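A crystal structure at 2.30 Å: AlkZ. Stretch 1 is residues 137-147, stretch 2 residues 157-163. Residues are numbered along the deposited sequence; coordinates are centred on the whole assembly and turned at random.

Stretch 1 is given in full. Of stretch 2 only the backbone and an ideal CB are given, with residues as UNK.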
ATOM      1  N   THR A 137      10.307 -10.560 -19.959  1.00 26.26           N
ATOM      2  CA  THR A 137       8.948 -10.947 -19.603  1.00 29.83           C
ATOM      3  C   THR A 137       9.011 -12.147 -18.663  1.00 30.55           C
ATOM      4  O   THR A 137      10.084 -12.707 -18.437  1.00 29.58           O
ATOM      5  CB  THR A 137       8.107 -11.308 -20.843  1.00 31.00           C
ATOM      6  OG1 THR A 137       8.653 -12.474 -21.471  1.00 30.75           O
ATOM      7  CG2 THR A 137       8.093 -10.161 -21.841  1.00 30.64           C
ATOM      8  N   ARG A 138       7.867 -12.537 -18.110  1.00 35.36           N
ATOM      9  CA  ARG A 138       7.804 -13.720 -17.260  1.00 33.78           C
ATOM     10  C   ARG A 138       8.278 -14.949 -18.026  1.00 33.67           C
ATOM     11  O   ARG A 138       9.140 -15.691 -17.557  1.00 33.29           O
ATOM     12  CB  ARG A 138       6.383 -13.939 -16.744  1.00 32.63           C
ATOM     13  CG  ARG A 138       6.180 -15.257 -16.005  1.00 39.29           C
ATOM     14  CD  ARG A 138       4.733 -15.427 -15.568  1.00 41.28           C
ATOM     15  NE  ARG A 138       3.813 -15.346 -16.704  1.00 47.39           N
ATOM     16  CZ  ARG A 138       3.397 -16.386 -17.423  1.00 48.11           C
ATOM     17  NH1 ARG A 138       3.802 -17.618 -17.136  1.00 50.64           N
ATOM     18  NH2 ARG A 138       2.565 -16.193 -18.437  1.00 48.19           N
ATOM     19  N   ASP A 139       7.711 -15.154 -19.211  1.00 30.85           N
ATOM     20  CA  ASP A 139       8.034 -16.319 -20.023  1.00 31.77           C
ATOM     21  C   ASP A 139       9.505 -16.339 -20.421  1.00 30.24           C
ATOM     22  O   ASP A 139      10.139 -17.393 -20.425  1.00 32.71           O
ATOM     23  CB  ASP A 139       7.155 -16.354 -21.274  1.00 34.28           C
ATOM     24  CG  ASP A 139       5.695 -16.619 -20.953  1.00 42.55           C
ATOM     25  OD1 ASP A 139       5.421 -17.406 -20.020  1.00 42.69           O
ATOM     26  OD2 ASP A 139       4.823 -16.042 -21.637  1.00 46.30           O
ATOM     27  N   GLU A 140      10.047 -15.173 -20.756  1.00 30.37           N
ATOM     28  CA  GLU A 140      11.453 -15.072 -21.123  1.00 30.96           C
ATOM     29  C   GLU A 140      12.353 -15.423 -19.940  1.00 30.67           C
ATOM     30  O   GLU A 140      13.360 -16.112 -20.106  1.00 30.72           O
ATOM     31  CB  GLU A 140      11.774 -13.667 -21.635  1.00 32.09           C
ATOM     32  CG  GLU A 140      11.266 -13.401 -23.043  1.00 30.66           C
ATOM     33  CD  GLU A 140      11.555 -11.989 -23.518  1.00 32.75           C
ATOM     34  OE1 GLU A 140      11.827 -11.113 -22.669  1.00 30.71           O
ATOM     35  OE2 GLU A 140      11.515 -11.755 -24.744  1.00 35.52           O
ATOM     36  N   LEU A 141      11.984 -14.955 -18.750  1.00 26.24           N
ATOM     37  CA  LEU A 141      12.767 -15.226 -17.548  1.00 25.04           C
ATOM     38  C   LEU A 141      12.693 -16.704 -17.158  1.00 25.87           C
ATOM     39  O   LEU A 141      13.703 -17.313 -16.798  1.00 26.12           O
ATOM     40  CB  LEU A 141      12.289 -14.351 -16.387  1.00 23.05           C
ATOM     41  CG  LEU A 141      12.940 -14.612 -15.023  1.00 21.88           C
ATOM     42  CD1 LEU A 141      14.456 -14.478 -15.091  1.00 22.16           C
ATOM     43  CD2 LEU A 141      12.371 -13.677 -13.970  1.00 20.26           C
ATOM     44  N   VAL A 142      11.495 -17.276 -17.229  1.00 32.30           N
ATOM     45  CA  VAL A 142      11.301 -18.678 -16.880  1.00 29.24           C
ATOM     46  C   VAL A 142      12.057 -19.564 -17.863  1.00 32.27           C
ATOM     47  O   VAL A 142      12.607 -20.594 -17.478  1.00 31.92           O
ATOM     48  CB  VAL A 142       9.801 -19.055 -16.870  1.00 32.94           C
ATOM     49  CG1 VAL A 142       9.611 -20.571 -16.784  1.00 35.09           C
ATOM     50  CG2 VAL A 142       9.097 -18.378 -15.707  1.00 29.76           C
ATOM     51  N   THR A 143      12.088 -19.153 -19.128  1.00 31.20           N
ATOM     52  CA  THR A 143      12.798 -19.901 -20.161  1.00 33.47           C
ATOM     53  C   THR A 143      14.298 -19.913 -19.878  1.00 33.21           C
ATOM     54  O   THR A 143      14.960 -20.932 -20.065  1.00 34.96           O
ATOM     55  CB  THR A 143      12.535 -19.314 -21.563  1.00 34.86           C
ATOM     56  OG1 THR A 143      11.144 -19.444 -21.878  1.00 35.69           O
ATOM     57  CG2 THR A 143      13.354 -20.035 -22.632  1.00 37.58           C
ATOM     58  N   ARG A 144      14.831 -18.780 -19.427  1.00 32.67           N
ATOM     59  CA  ARG A 144      16.237 -18.698 -19.047  1.00 32.57           C
ATOM     60  C   ARG A 144      16.529 -19.644 -17.887  1.00 33.51           C
ATOM     61  O   ARG A 144      17.534 -20.357 -17.887  1.00 33.54           O
ATOM     62  CB  ARG A 144      16.614 -17.266 -18.656  1.00 32.72           C
ATOM     63  CG  ARG A 144      16.790 -16.310 -19.829  1.00 36.88           C
ATOM     64  CD  ARG A 144      18.018 -16.651 -20.662  1.00 36.64           C
ATOM     65  NE  ARG A 144      19.226 -16.761 -19.846  1.00 41.58           N
ATOM     66  CZ  ARG A 144      20.002 -15.737 -19.501  1.00 38.60           C
ATOM     67  NH1 ARG A 144      19.707 -14.506 -19.895  1.00 32.33           N
ATOM     68  NH2 ARG A 144      21.080 -15.944 -18.755  1.00 41.15           N
ATOM     69  N   LEU A 145      15.637 -19.643 -16.901  1.00 29.15           N
ATOM     70  CA  LEU A 145      15.814 -20.445 -15.695  1.00 28.59           C
ATOM     71  C   LEU A 145      15.832 -21.945 -15.981  1.00 30.74           C
ATOM     72  O   LEU A 145      16.713 -22.659 -15.506  1.00 31.38           O
ATOM     73  CB  LEU A 145      14.707 -20.127 -14.688  1.00 26.68           C
ATOM     74  CG  LEU A 145      14.800 -18.764 -13.998  1.00 24.55           C
ATOM     75  CD1 LEU A 145      13.485 -18.405 -13.308  1.00 23.25           C
ATOM     76  CD2 LEU A 145      15.958 -18.746 -13.007  1.00 23.91           C
ATOM     77  N   VAL A 146      14.868 -22.422 -16.764  1.00 38.49           N
ATOM     78  CA  VAL A 146      14.727 -23.857 -16.994  1.00 41.75           C
ATOM     79  C   VAL A 146      15.837 -24.394 -17.894  1.00 42.00           C
ATOM     80  O   VAL A 146      16.013 -25.604 -18.014  1.00 47.43           O
ATOM     81  CB  VAL A 146      13.354 -24.206 -17.611  1.00 40.37           C
ATOM     82  CG1 VAL A 146      12.232 -23.835 -16.637  1.00 38.31           C
ATOM     83  CG2 VAL A 146      13.179 -23.534 -18.974  1.00 42.64           C
ATOM     84  N   ALA A 147      16.576 -23.496 -18.537  1.00 48.09           N
ATOM     85  CA  ALA A 147      17.775 -23.896 -19.263  1.00 48.70           C
ATOM     86  C   ALA A 147      18.791 -24.452 -18.264  1.00 50.83           C
ATOM     87  O   ALA A 147      19.637 -25.277 -18.613  1.00 53.46           O
ATOM     88  CB  ALA A 147      18.363 -22.723 -20.040  1.00 44.88           C
ATOM     89  N   UNK A 157       5.892 -25.988 -12.619  1.00 45.94           N
ATOM     90  CA  UNK A 157       5.668 -25.304 -11.349  1.00 46.67           C
ATOM     91  C   UNK A 157       5.883 -23.798 -11.480  1.00 48.33           C
ATOM     92  O   UNK A 157       5.126 -23.003 -10.923  1.00 48.62           O
ATOM     93  CB  UNK A 157       6.594 -25.873 -10.272  1.00 46.67           C
ATOM     94  N   UNK A 158       6.916 -23.409 -12.224  1.00 43.74           N
ATOM     95  CA  UNK A 158       7.308 -22.006 -12.312  1.00 45.12           C
ATOM     96  C   UNK A 158       6.331 -21.165 -13.128  1.00 49.07           C
ATOM     97  O   UNK A 158       6.042 -20.029 -12.764  1.00 48.71           O
ATOM     98  CB  UNK A 158       8.707 -21.898 -12.922  1.00 45.12           C
ATOM     99  N   UNK A 159       5.823 -21.712 -14.228  1.00 52.68           N
ATOM    100  CA  UNK A 159       4.929 -20.952 -15.095  1.00 57.90           C
ATOM    101  C   UNK A 159       3.561 -20.742 -14.453  1.00 60.10           C
ATOM    102  O   UNK A 159       3.050 -19.622 -14.418  1.00 60.14           O
ATOM    103  CB  UNK A 159       4.769 -21.664 -16.440  1.00 57.90           C
ATOM    104  N   UNK A 160       2.977 -21.820 -13.939  1.00 61.14           N
ATOM    105  CA  UNK A 160       1.620 -21.771 -13.402  1.00 61.78           C
ATOM    106  C   UNK A 160       1.543 -21.009 -12.080  1.00 56.49           C
ATOM    107  O   UNK A 160       0.531 -20.371 -11.788  1.00 57.67           O
ATOM    108  CB  UNK A 160       1.086 -23.192 -13.209  1.00 61.78           C
ATOM    109  N   UNK A 161       2.613 -21.072 -11.289  1.00 41.85           N
ATOM    110  CA  UNK A 161       2.641 -20.450  -9.974  1.00 37.98           C
ATOM    111  C   UNK A 161       3.714 -19.385  -9.818  1.00 36.52           C
ATOM    112  O   UNK A 161       4.247 -19.193  -8.724  1.00 31.68           O
ATOM    113  CB  UNK A 161       2.843 -21.527  -8.906  1.00 37.98           C
ATOM    114  N   UNK A 162       4.029 -18.685 -10.905  1.00 34.89           N
ATOM    115  CA  UNK A 162       5.050 -17.642 -10.865  1.00 37.46           C
ATOM    116  C   UNK A 162       4.682 -16.539  -9.876  1.00 34.54           C
ATOM    117  O   UNK A 162       5.545 -16.004  -9.180  1.00 26.43           O
ATOM    118  CB  UNK A 162       5.254 -17.048 -12.260  1.00 37.46           C
ATOM    119  N   UNK A 163       3.394 -16.210  -9.822  1.00 44.16           N
ATOM    120  CA  UNK A 163       2.909 -15.139  -8.971  1.00 44.14           C
ATOM    121  C   UNK A 163       3.243 -15.346  -7.507  1.00 39.02           C
ATOM    122  O   UNK A 163       3.454 -14.386  -6.768  1.00 36.11           O
ATOM    123  CB  UNK A 163       1.395 -14.994  -9.134  1.00 44.14           C
TER

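Stretch 1 offers a helix whose visible face toward stretch 2 is mixed: Leu-141, Val-142, Leu-145 and Val-146 present carbon, while Arg-138, Asp-139 and Thr-143 supply polar atoms. The rules of the contact follow from where each CB of stretch 2 meets that pattern.

Position 157 is helical, and its ideal CB has nothing of stretch 1 within 5.5 Å. The contact asks little here; any residue that tolerates a helix would serve. The deposited residue is Arg-157, which makes no contact with stretch 1.

Position 158 points CA-to-CB toward stretch 1, and its ideal CB lies 4.2 Å from Val-142 CG1 and 5.5 Å from Val-146 CG1. Two valines one helical turn apart offer methyl groups and no polar partner, so Leu, Ile, Met or Val would all be reasonable. It is Leu-158. Its CB meets Val-142 CG1 at 4.2 Å, and the side chain, with chi1 m and chi2 t, carries CD1 to 4.3 Å from Val-146 CG1, so one leucine touches both valines.

Position 159 is harder to read. CA-to-CB points sideways, yet the ideal CB is 4.2 Å from Arg-138 NH1 and 5.0 Å from Val-142 CG1. A short side chain would touch little more; a long one could reach across the helix, over Val-142, toward the carboxylate of Asp-139 and the hydroxyl of Thr-143. Acidic chains might answer Arg-138, while Lys, Arg or Gln could reach toward Asp-139, and Arg is long enough to come near Thr-143 as well. The deposited Arg-159 takes the long route and sits as a knob among Arg-138, Asp-139, Val-142 and Thr-143. Val-142 CG1 lies over one face of its guanidinium, 3.5 Å from Arg-159 NH1, which lets apolar carbon pack against a charged group. The same NH1 forms a long salt bridge with Asp-139 OD1 at 3.6 Å. Asp-139 OD1 also pairs with Arg-138 NH1 at 3.3 Å, through charge alone, so one carboxylate serves two arginines. Thr-143 OG1 lies at the guanidinium edge, 3.6 Å from Arg-159 NH2.

Position 160 points away from stretch 1, leaving the choice open to small or polar residues; it is Ser-160.

Position 161 leaves helical angles, with phi/psi of -119/32, and precedes a new helix as its N-cap. Stretch 1 leaves room for a CB, so Asn, Asp, Ser or Gly are all plausible. Gly-161 is found.

Position 162 points toward stretch 1, its ideal CB 3.7 Å from Arg-138 CD and 5.3 Å from Val-142 CG2. Beyond lie Leu-141 and Leu-145, a broad apolar strip that a large side chain, such as Phe, Met or Trp, could cover. Trp-162 covers it: its CD1 meets Arg-138 CD at 3.4 Å, its CZ2 meets Leu-141 CD2 at 3.6 Å, and its CH2 reaches Leu-145 CD1 at 4.4 Å. The aliphatic part of Arg-138 thus joins the leucines in packing against the indole.

Position 163 is helical and sideways, with room for a CB and no demand from stretch 1; it is Gly-163.

Stretch 2 157-163: RLRSGWG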
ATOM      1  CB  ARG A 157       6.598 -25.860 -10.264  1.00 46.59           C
ATOM      2  CG  ARG A 157       6.296 -27.286  -9.820  1.00 49.12           C
ATOM      3  CD  ARG A 157       4.996 -27.373  -9.039  1.00 50.15           C
ATOM      4  NE  ARG A 157       4.912 -28.607  -8.262  1.00 55.88           N
ATOM      5  CZ  ARG A 157       3.884 -28.939  -7.485  1.00 53.84           C
ATOM      6  NH1 ARG A 157       2.838 -28.129  -7.377  1.00 54.05           N
ATOM      7  NH2 ARG A 157       3.901 -30.082  -6.814  1.00 47.81           N
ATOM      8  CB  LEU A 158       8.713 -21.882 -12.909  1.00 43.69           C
ATOM      9  CG  LEU A 158       9.871 -22.277 -11.987  1.00 43.85           C
ATOM     10  CD1 LEU A 158      11.184 -22.281 -12.751  1.00 42.11           C
ATOM     11  CD2 LEU A 158       9.963 -21.341 -10.784  1.00 44.70           C
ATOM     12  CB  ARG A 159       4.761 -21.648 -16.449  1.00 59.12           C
ATOM     13  CG  ARG A 159       6.023 -21.659 -17.299  1.00 60.13           C
ATOM     14  CD  ARG A 159       5.713 -21.866 -18.774  1.00 60.11           C
ATOM     15  NE  ARG A 159       6.893 -22.292 -19.525  1.00 60.05           N
ATOM     16  CZ  ARG A 159       7.844 -21.473 -19.965  1.00 59.28           C
ATOM     17  NH1 ARG A 159       7.771 -20.168 -19.732  1.00 57.74           N
ATOM     18  NH2 ARG A 159       8.876 -21.962 -20.638  1.00 59.55           N
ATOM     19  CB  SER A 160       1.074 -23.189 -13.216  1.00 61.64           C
ATOM     20  OG  SER A 160       1.843 -23.914 -12.273  1.00 60.75           O
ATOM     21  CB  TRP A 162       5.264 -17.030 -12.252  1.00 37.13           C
ATOM     22  CG  TRP A 162       6.355 -16.011 -12.263  1.00 34.08           C
ATOM     23  CD1 TRP A 162       6.252 -14.701 -12.630  1.00 35.28           C
ATOM     24  CD2 TRP A 162       7.718 -16.211 -11.867  1.00 36.79           C
ATOM     25  NE1 TRP A 162       7.469 -14.075 -12.497  1.00 35.79           N
ATOM     26  CE2 TRP A 162       8.386 -14.981 -12.028  1.00 37.15           C
ATOM     27  CE3 TRP A 162       8.440 -17.314 -11.395  1.00 34.97           C
ATOM     28  CZ2 TRP A 162       9.741 -14.822 -11.735  1.00 36.21           C
ATOM     29  CZ3 TRP A 162       9.784 -17.154 -11.105  1.00 37.06           C
ATOM     30  CH2 TRP A 162      10.420 -15.918 -11.276  1.00 34.09           C
TER
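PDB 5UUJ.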